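Long-range contacts in ferulic acid esterase, AmCE1/Fae1A (Anaeromyces mucronatus, PDB 5CXU), which probably hydrolyses feruloyl esters, as a member of the esterase family within the alpha/beta-hydrolase clan: residues 63-68 / 112-117; 155-160 / 180-185. All coordinates share one frame; numbering follows the deposited sequence. Where two conformers were deposited one is given.

Contact 1. Residues 63-68 / 112-117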
ATOM      1  N   HIS A  63      -5.743   3.303   0.756  1.00 16.34           N
ATOM      2  CA  HIS A  63      -6.877   3.343  -0.130  1.00 17.95           C
ATOM      3  C   HIS A  63      -6.694   4.381  -1.247  1.00 18.66           C
ATOM      4  O   HIS A  63      -5.842   5.268  -1.150  1.00 16.80           O
ATOM      5  CB  HIS A  63      -8.171   3.668   0.651  1.00 16.20           C
ATOM      6  CG  HIS A  63      -8.173   5.029   1.315  1.00 17.69           C
ATOM      7  ND1 HIS A  63      -8.414   6.195   0.614  1.00 17.29           N
ATOM      8  CD2 HIS A  63      -7.929   5.404   2.602  1.00 19.56           C
ATOM      9  CE1 HIS A  63      -8.341   7.233   1.444  1.00 19.66           C
ATOM     10  NE2 HIS A  63      -8.053   6.776   2.653  1.00 20.68           N
ATOM     11  N   GLY A  64      -7.556   4.281  -2.275  1.00 16.25           N
ATOM     12  CA  GLY A  64      -7.724   5.321  -3.284  1.00 17.37           C
ATOM     13  C   GLY A  64      -9.029   6.081  -3.023  1.00 19.76           C
ATOM     14  O   GLY A  64      -9.539   6.134  -1.892  1.00 19.39           O
ATOM     15  N   LEU A  65      -9.592   6.655  -4.085  1.00 17.34           N
ATOM     16  CA  LEU A  65     -10.854   7.428  -3.931  1.00 17.85           C
ATOM     17  C   LEU A  65     -11.997   6.428  -3.748  1.00 19.74           C
ATOM     18  O   LEU A  65     -12.571   5.921  -4.718  1.00 21.55           O
ATOM     19  CB  LEU A  65     -11.085   8.358  -5.123  1.00 20.47           C
ATOM     20  CG  LEU A  65     -10.427   9.730  -4.930  1.00 21.17           C
ATOM     21  CD1 LEU A  65      -8.852   9.669  -4.934  1.00 18.50           C
ATOM     22  CD2 LEU A  65     -10.934  10.739  -5.980  1.00 23.92           C
ATOM     23  N   MET A  66     -12.297   6.137  -2.475  1.00 20.19           N
ATOM     24  CA  MET A  66     -13.225   5.063  -2.111  0.73 19.34           C
ATOM     25  C   MET A  66     -14.039   5.537  -0.899  1.00 19.67           C
ATOM     26  O   MET A  66     -14.939   6.341  -1.063  1.00 20.94           O
ATOM     27  CB  MET A  66     -12.472   3.748  -1.799  0.73 21.77           C
ATOM     28  CG  MET A  66     -11.750   3.106  -2.991  0.73 21.71           C
ATOM     29  SD  MET A  66     -10.392   2.006  -2.454  0.73 23.56           S
ATOM     30  CE  MET A  66     -10.966   0.437  -3.123  0.73 23.30           C
ATOM     31  N   SER A  67     -13.672   5.048   0.296  1.00 18.86           N
ATOM     32  CA  SER A  67     -14.416   5.450   1.510  1.00 20.36           C
ATOM     33  C   SER A  67     -13.509   5.507   2.755  1.00 22.04           C
ATOM     34  O   SER A  67     -13.878   5.019   3.827  1.00 22.66           O
ATOM     35  CB  SER A  67     -15.585   4.499   1.781  1.00 23.84           C
ATOM     36  OG  SER A  67     -15.148   3.131   1.756  1.00 31.07           O
ATOM     37  N   TYR A  68     -12.347   6.116   2.571  1.00 19.68           N
ATOM     38  CA  TYR A  68     -11.372   6.393   3.627  1.00 21.63           C
ATOM     39  C   TYR A  68     -10.898   5.119   4.338  1.00 20.60           C
ATOM     40  O   TYR A  68     -10.682   4.103   3.671  1.00 19.22           O
ATOM     41  CB  TYR A  68     -11.958   7.434   4.595  1.00 22.52           C
ATOM     42  CG  TYR A  68     -12.445   8.640   3.811  1.00 25.39           C
ATOM     43  CD1 TYR A  68     -11.548   9.622   3.401  1.00 27.76           C
ATOM     44  CD2 TYR A  68     -13.803   8.787   3.464  1.00 24.78           C
ATOM     45  CE1 TYR A  68     -11.953  10.721   2.692  1.00 28.59           C
ATOM     46  CE2 TYR A  68     -14.228   9.877   2.737  1.00 27.59           C
ATOM     47  CZ  TYR A  68     -13.304  10.835   2.332  1.00 28.98           C
ATOM     48  OH  TYR A  68     -13.708  11.964   1.625  1.00 31.01           O
ATOM     49  N   PRO A 112     -13.494  15.257  -2.844  1.00 26.63           N
ATOM     50  CA  PRO A 112     -12.805  14.321  -3.729  1.00 23.87           C
ATOM     51  C   PRO A 112     -13.062  14.595  -5.228  1.00 25.81           C
ATOM     52  O   PRO A 112     -14.203  14.878  -5.681  1.00 26.06           O
ATOM     53  CB  PRO A 112     -13.359  12.967  -3.284  1.00 30.13           C
ATOM     54  CG  PRO A 112     -13.780  13.194  -1.859  1.00 29.91           C
ATOM     55  CD  PRO A 112     -14.305  14.562  -1.828  1.00 29.96           C
ATOM     56  N   ASP A 113     -11.981  14.541  -6.000  1.00 22.48           N
ATOM     57  CA  ASP A 113     -12.009  14.874  -7.413  1.00 24.90           C
ATOM     58  C   ASP A 113     -10.784  14.182  -8.012  1.00 22.46           C
ATOM     59  O   ASP A 113      -9.737  14.123  -7.361  1.00 22.64           O
ATOM     60  CB  ASP A 113     -11.986  16.395  -7.620  1.00 27.52           C
ATOM     61  CG  ASP A 113     -12.275  16.790  -9.037  1.00 34.00           C
ATOM     62  OD1 ASP A 113     -12.863  15.987  -9.786  1.00 34.89           O
ATOM     63  OD2 ASP A 113     -11.975  17.944  -9.394  1.00 42.49           O
ATOM     64  N   PHE A 114     -10.941  13.666  -9.230  1.00 25.44           N
ATOM     65  CA  PHE A 114      -9.816  13.030  -9.916  1.00 27.14           C
ATOM     66  C   PHE A 114      -9.035  14.165 -10.570  1.00 27.46           C
ATOM     67  O   PHE A 114      -9.184  14.446 -11.745  1.00 35.31           O
ATOM     68  CB  PHE A 114     -10.315  11.962 -10.918  1.00 27.19           C
ATOM     69  CG  PHE A 114     -10.909  10.758 -10.240  1.00 31.65           C
ATOM     70  CD1 PHE A 114     -10.099   9.690  -9.865  1.00 34.78           C
ATOM     71  CD2 PHE A 114     -12.286  10.703  -9.944  1.00 34.69           C
ATOM     72  CE1 PHE A 114     -10.633   8.589  -9.215  1.00 36.96           C
ATOM     73  CE2 PHE A 114     -12.821   9.617  -9.269  1.00 33.40           C
ATOM     74  CZ  PHE A 114     -11.993   8.543  -8.913  1.00 39.10           C
ATOM     75  N   ASN A 115      -8.245  14.860  -9.760  1.00 26.93           N
ATOM     76  CA  ASN A 115      -7.657  16.125 -10.165  1.00 29.02           C
ATOM     77  C   ASN A 115      -6.489  16.436  -9.253  1.00 31.21           C
ATOM     78  O   ASN A 115      -6.584  16.181  -8.059  1.00 26.17           O
ATOM     79  CB  ASN A 115      -8.700  17.240 -10.078  1.00 35.49           C
ATOM     80  CG  ASN A 115      -8.165  18.574 -10.526  1.00 45.47           C
ATOM     81  OD1 ASN A 115      -7.413  19.223  -9.806  1.00 50.29           O
ATOM     82  ND2 ASN A 115      -8.574  19.010 -11.717  1.00 52.82           N
ATOM     83  N   PRO A 116      -5.388  16.983  -9.804  1.00 36.98           N
ATOM     84  CA  PRO A 116      -4.198  17.342  -9.005  1.00 35.14           C
ATOM     85  C   PRO A 116      -4.473  18.140  -7.711  1.00 35.15           C
ATOM     86  O   PRO A 116      -3.747  17.947  -6.735  1.00 32.22           O
ATOM     87  CB  PRO A 116      -3.374  18.180  -9.993  1.00 38.61           C
ATOM     88  CG  PRO A 116      -3.668  17.553 -11.313  1.00 38.57           C
ATOM     89  CD  PRO A 116      -5.133  17.115 -11.253  1.00 38.85           C
ATOM     90  N   GLU A 117      -5.470  19.018  -7.692  1.00 36.55           N
ATOM     91  CA  GLU A 117      -5.766  19.790  -6.483  1.00 35.63           C
ATOM     92  C   GLU A 117      -6.203  18.921  -5.307  1.00 30.75           C
ATOM     93  O   GLU A 117      -5.764  19.121  -4.166  1.00 31.93           O
ATOM     94  CB  GLU A 117      -6.836  20.854  -6.753  1.00 46.99           C
ATOM     95  CG  GLU A 117      -6.348  21.918  -7.726  1.00 60.20           C
ATOM     96  CD  GLU A 117      -5.047  22.574  -7.254  1.00 66.25           C
ATOM     97  OE1 GLU A 117      -4.927  22.873  -6.037  1.00 64.01           O
ATOM     98  OE2 GLU A 117      -4.129  22.741  -8.094  1.00 70.16           O
TER
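Leu65 and Pro112 mark the nearest approach of the two backbones, 7.2 Å between their CA atoms, and no hydrogen bond joins the segments, which meet mainly through side chains. Leu65 carries the largest share of the contact. Its CD2 methyl sits over the centre of the Phe114 ring, 3.8 Å from the ring centroid and only 10° off the ring normal, a well-formed CH-pi contact. Leu65 CB adds a second touch near the rim, 3.9 Å from Phe114 CZ. With its CG anti to the carbonyl carbon (chi1 -69°), Phe114 presents a ring face to the leucine methyl, and the two side chains run past each other in opposite directions. The same CD2 also lies 3.8 Å from Asp113 O and 4.3 Å from Pro112 CB, so one methyl touches three consecutive residues. Beside it Tyr68 reaches the proline ring with its hydroxyl end, OH to Pro112 CG being 3.7 Å, the two side chains crossing at about a right angle.

Each segment is braced internally. His63 ND1 donates to Gly64 O at 2.7 Å, nearly in the imidazole plane, while Asn115 OD1 caps the helix 116-123 by accepting from Glu117 N. Tyr118 and Tyr122 of that helix pack against Leu65 as well.

Phe114 is the centre of an inverse gamma turn just before the capped helix. The arrangement is a surface apolar contact between two loops of an alpha/beta-hydrolase fold, one of them following strand 58-62, with the Phe114 side chain near the probable catalytic residues without touching them.

Contact 2. Residues 155-160 / 180-185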
ATOM      1  N   PHE A 155      -3.831   1.006  -3.335  1.00 15.19           N
ATOM      2  CA  PHE A 155      -4.591   0.853  -4.593  1.00 15.50           C
ATOM      3  C   PHE A 155      -4.838   2.238  -5.212  1.00 15.46           C
ATOM      4  O   PHE A 155      -5.215   3.184  -4.488  1.00 17.34           O
ATOM      5  CB  PHE A 155      -5.912   0.151  -4.291  1.00 15.46           C
ATOM      6  CG  PHE A 155      -6.900   0.138  -5.439  1.00 16.42           C
ATOM      7  CD1 PHE A 155      -6.614  -0.542  -6.632  1.00 17.15           C
ATOM      8  CD2 PHE A 155      -8.120   0.803  -5.325  1.00 17.58           C
ATOM      9  CE1 PHE A 155      -7.547  -0.559  -7.682  1.00 18.05           C
ATOM     10  CE2 PHE A 155      -9.045   0.749  -6.361  1.00 19.41           C
ATOM     11  CZ  PHE A 155      -8.777   0.105  -7.534  1.00 18.96           C
ATOM     12  N   SER A 156      -4.654   2.347  -6.530  1.00 15.79           N
ATOM     13  CA  SER A 156      -5.015   3.532  -7.308  1.00 14.91           C
ATOM     14  C   SER A 156      -4.296   4.758  -6.756  1.00 16.42           C
ATOM     15  O   SER A 156      -3.050   4.731  -6.792  1.00 17.39           O
ATOM     16  CB  SER A 156      -6.555   3.679  -7.404  1.00 16.71           C
ATOM     17  OG  SER A 156      -6.846   4.449  -8.551  1.00 18.88           O
ATOM     18  N   MET A 157      -4.995   5.808  -6.309  1.00 16.07           N
ATOM     19  CA  MET A 157      -4.239   6.950  -5.743  1.00 14.80           C
ATOM     20  C   MET A 157      -3.419   6.496  -4.522  1.00 15.22           C
ATOM     21  O   MET A 157      -2.363   7.073  -4.257  1.00 17.72           O
ATOM     22  CB  MET A 157      -5.179   8.114  -5.370  1.00 15.59           C
ATOM     23  CG  MET A 157      -5.343   9.106  -6.512  1.00 19.81           C
ATOM     24  SD  MET A 157      -3.780   9.851  -7.044  1.00 20.57           S
ATOM     25  CE  MET A 157      -3.249  10.747  -5.536  1.00 23.55           C
ATOM     26  N   GLY A 158      -3.873   5.482  -3.782  1.00 16.74           N
ATOM     27  CA  GLY A 158      -3.078   4.938  -2.678  1.00 14.97           C
ATOM     28  C   GLY A 158      -1.832   4.223  -3.146  1.00 16.12           C
ATOM     29  O   GLY A 158      -0.779   4.259  -2.474  1.00 17.90           O
ATOM     30  N   ALA A 159      -1.933   3.593  -4.322  1.00 15.41           N
ATOM     31  CA  ALA A 159      -0.765   2.975  -4.926  1.00 15.51           C
ATOM     32  C   ALA A 159       0.244   3.997  -5.487  1.00 16.94           C
ATOM     33  O   ALA A 159       1.470   3.787  -5.423  1.00 17.04           O
ATOM     34  CB  ALA A 159      -1.227   2.036  -6.021  1.00 14.27           C
ATOM     35  N   ARG A 160      -0.251   5.063  -6.088  1.00 17.46           N
ATOM     36  CA  ARG A 160       0.639   6.134  -6.551  1.00 16.76           C
ATOM     37  C   ARG A 160       1.398   6.683  -5.333  1.00 16.91           C
ATOM     38  O   ARG A 160       2.600   6.920  -5.382  1.00 17.35           O
ATOM     39  CB  ARG A 160      -0.142   7.222  -7.296  1.00 18.78           C
ATOM     40  CG  ARG A 160       0.575   8.521  -7.359  1.00 26.17           C
ATOM     41  CD  ARG A 160      -0.169   9.607  -8.129  1.00 20.42           C
ATOM     42  NE  ARG A 160      -0.146  10.832  -7.372  1.00 22.21           N
ATOM     43  CZ  ARG A 160      -0.517  12.005  -7.858  1.00 23.20           C
ATOM     44  NH1 ARG A 160      -0.939  12.100  -9.111  1.00 22.16           N
ATOM     45  NH2 ARG A 160      -0.417  13.099  -7.106  1.00 23.40           N
ATOM     46  N   ALA A 180      -2.518  -1.137  -9.320  1.00 15.67           N
ATOM     47  CA  ALA A 180      -3.118  -0.195 -10.260  1.00 15.67           C
ATOM     48  C   ALA A 180      -2.890   1.280  -9.893  1.00 15.67           C
ATOM     49  O   ALA A 180      -3.844   2.035  -9.755  1.00 15.83           O
ATOM     50  CB  ALA A 180      -4.610  -0.487 -10.409  1.00 16.98           C
ATOM     51  N   PRO A 181      -1.644   1.710  -9.776  1.00 14.59           N
ATOM     52  CA  PRO A 181      -1.368   3.113  -9.439  1.00 15.39           C
ATOM     53  C   PRO A 181      -1.889   4.118 -10.444  1.00 17.61           C
ATOM     54  O   PRO A 181      -1.798   4.011 -11.654  1.00 18.24           O
ATOM     55  CB  PRO A 181       0.196   3.158  -9.385  1.00 15.57           C
ATOM     56  CG  PRO A 181       0.630   2.015 -10.254  1.00 15.31           C
ATOM     57  CD  PRO A 181      -0.387   0.936  -9.923  1.00 17.20           C
ATOM     58  N   ALA A 182      -2.364   5.219  -9.858  1.00 15.25           N
ATOM     59  CA  ALA A 182      -2.885   6.333 -10.642  1.00 18.19           C
ATOM     60  C   ALA A 182      -1.800   7.148 -11.362  1.00 16.81           C
ATOM     61  O   ALA A 182      -0.637   7.146 -10.914  1.00 18.72           O
ATOM     62  CB  ALA A 182      -3.665   7.262  -9.683  1.00 18.72           C
ATOM     63  N   PRO A 183      -2.177   7.893 -12.418  1.00 18.71           N
ATOM     64  CA  PRO A 183      -1.276   8.804 -13.138  1.00 20.41           C
ATOM     65  C   PRO A 183      -0.734   9.902 -12.267  1.00 21.54           C
ATOM     66  O   PRO A 183      -1.371  10.255 -11.278  1.00 20.83           O
ATOM     67  CB  PRO A 183      -2.162   9.414 -14.232  1.00 22.16           C
ATOM     68  CG  PRO A 183      -3.527   9.201 -13.753  1.00 31.01           C
ATOM     69  CD  PRO A 183      -3.522   7.910 -13.018  1.00 23.51           C
ATOM     70  N   GLY A 184       0.427  10.413 -12.644  1.00 22.67           N
ATOM     71  CA  GLY A 184       0.914  11.662 -12.117  1.00 24.28           C
ATOM     72  C   GLY A 184       2.123  11.655 -11.213  1.00 22.67           C
ATOM     73  O   GLY A 184       2.534  12.724 -10.770  1.00 24.00           O
ATOM     74  N   ILE A 185       2.712  10.497 -10.929  1.00 26.02           N
ATOM     75  CA  ILE A 185       4.010  10.535 -10.267  1.00 24.94           C
ATOM     76  C   ILE A 185       4.998  11.325 -11.121  1.00 27.34           C
ATOM     77  O   ILE A 185       5.759  12.157 -10.636  1.00 27.89           O
ATOM     78  CB  ILE A 185       4.585   9.117 -10.011  1.00 23.99           C
ATOM     79  CG1 ILE A 185       3.654   8.328  -9.074  1.00 27.50           C
ATOM     80  CG2 ILE A 185       6.020   9.242  -9.383  1.00 24.99           C
ATOM     81  CD1 ILE A 185       4.050   6.823  -8.947  1.00 27.58           C
TER
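This buried loop-to-helix contact lies at the C-terminal ends of two neighbouring parallel strands, 150-155 and 175-179, where residues 180-185 pass along the first turn of helix 157-168. Ser156 and Pro181 bring the backbones to 4.2 Å between CA atoms. Ser156 O accepts from Arg160 N within the helix and also from Ala182 N at 3.2 Å, the latter donor standing well above the carbonyl plane. Beneath the loop, Ala159 CB packs 3.6 Å from Pro181 CA, and Met157 SD touches Ala182 CB at 3.7 Å.

Arg160 extends along the loop with CG anti to the backbone N (chi1 159°), and its CG meets Ile185 CG1 at 3.5 Å. At its end NH1 donates to Pro183 O at 2.9 Å, on a lone pair and in the guanidinium plane, while Met157 CE and Gly184 O lie over opposite faces. NH2 forms a salt bridge with Asp123 of helix 116-123. A leucine in place of Arg160 would probably leave Pro183 O without this donor and Asp123 without its mate.

Ser156, with Gly154 and Gly158, fits the GxSxG nucleophile elbow, and with His253 and Asp222 probably forms the catalytic triad. The chemistry thus implies a loop tied to the elbow by one backbone bond, from Ala182 N to Ser156 O, and to the helix that follows by one guanidinium bond, with the charge of the buried arginine probably balanced by Asp123.

How the contacts relate
Contact 1 is a surface contact and contact 2 a buried one, their centres about 10 Å apart on the same side of the chain's centre. Contact 1 has no hydrogen bond between its segments and rests on methyl, ring and proline packing; contact 2 combines close apolar packing with two hydrogen bonds. They touch directly, Leu65 CD1 lying 3.9 Å from Met157 CG. Helix 116-123 also links them, since its start belongs to contact 1 while its Tyr122 touches both Leu65 and Met157. Both contacts gather loops that follow strands of the central sheet, contact 2 holding the probable nucleophile and contact 1 flanking it.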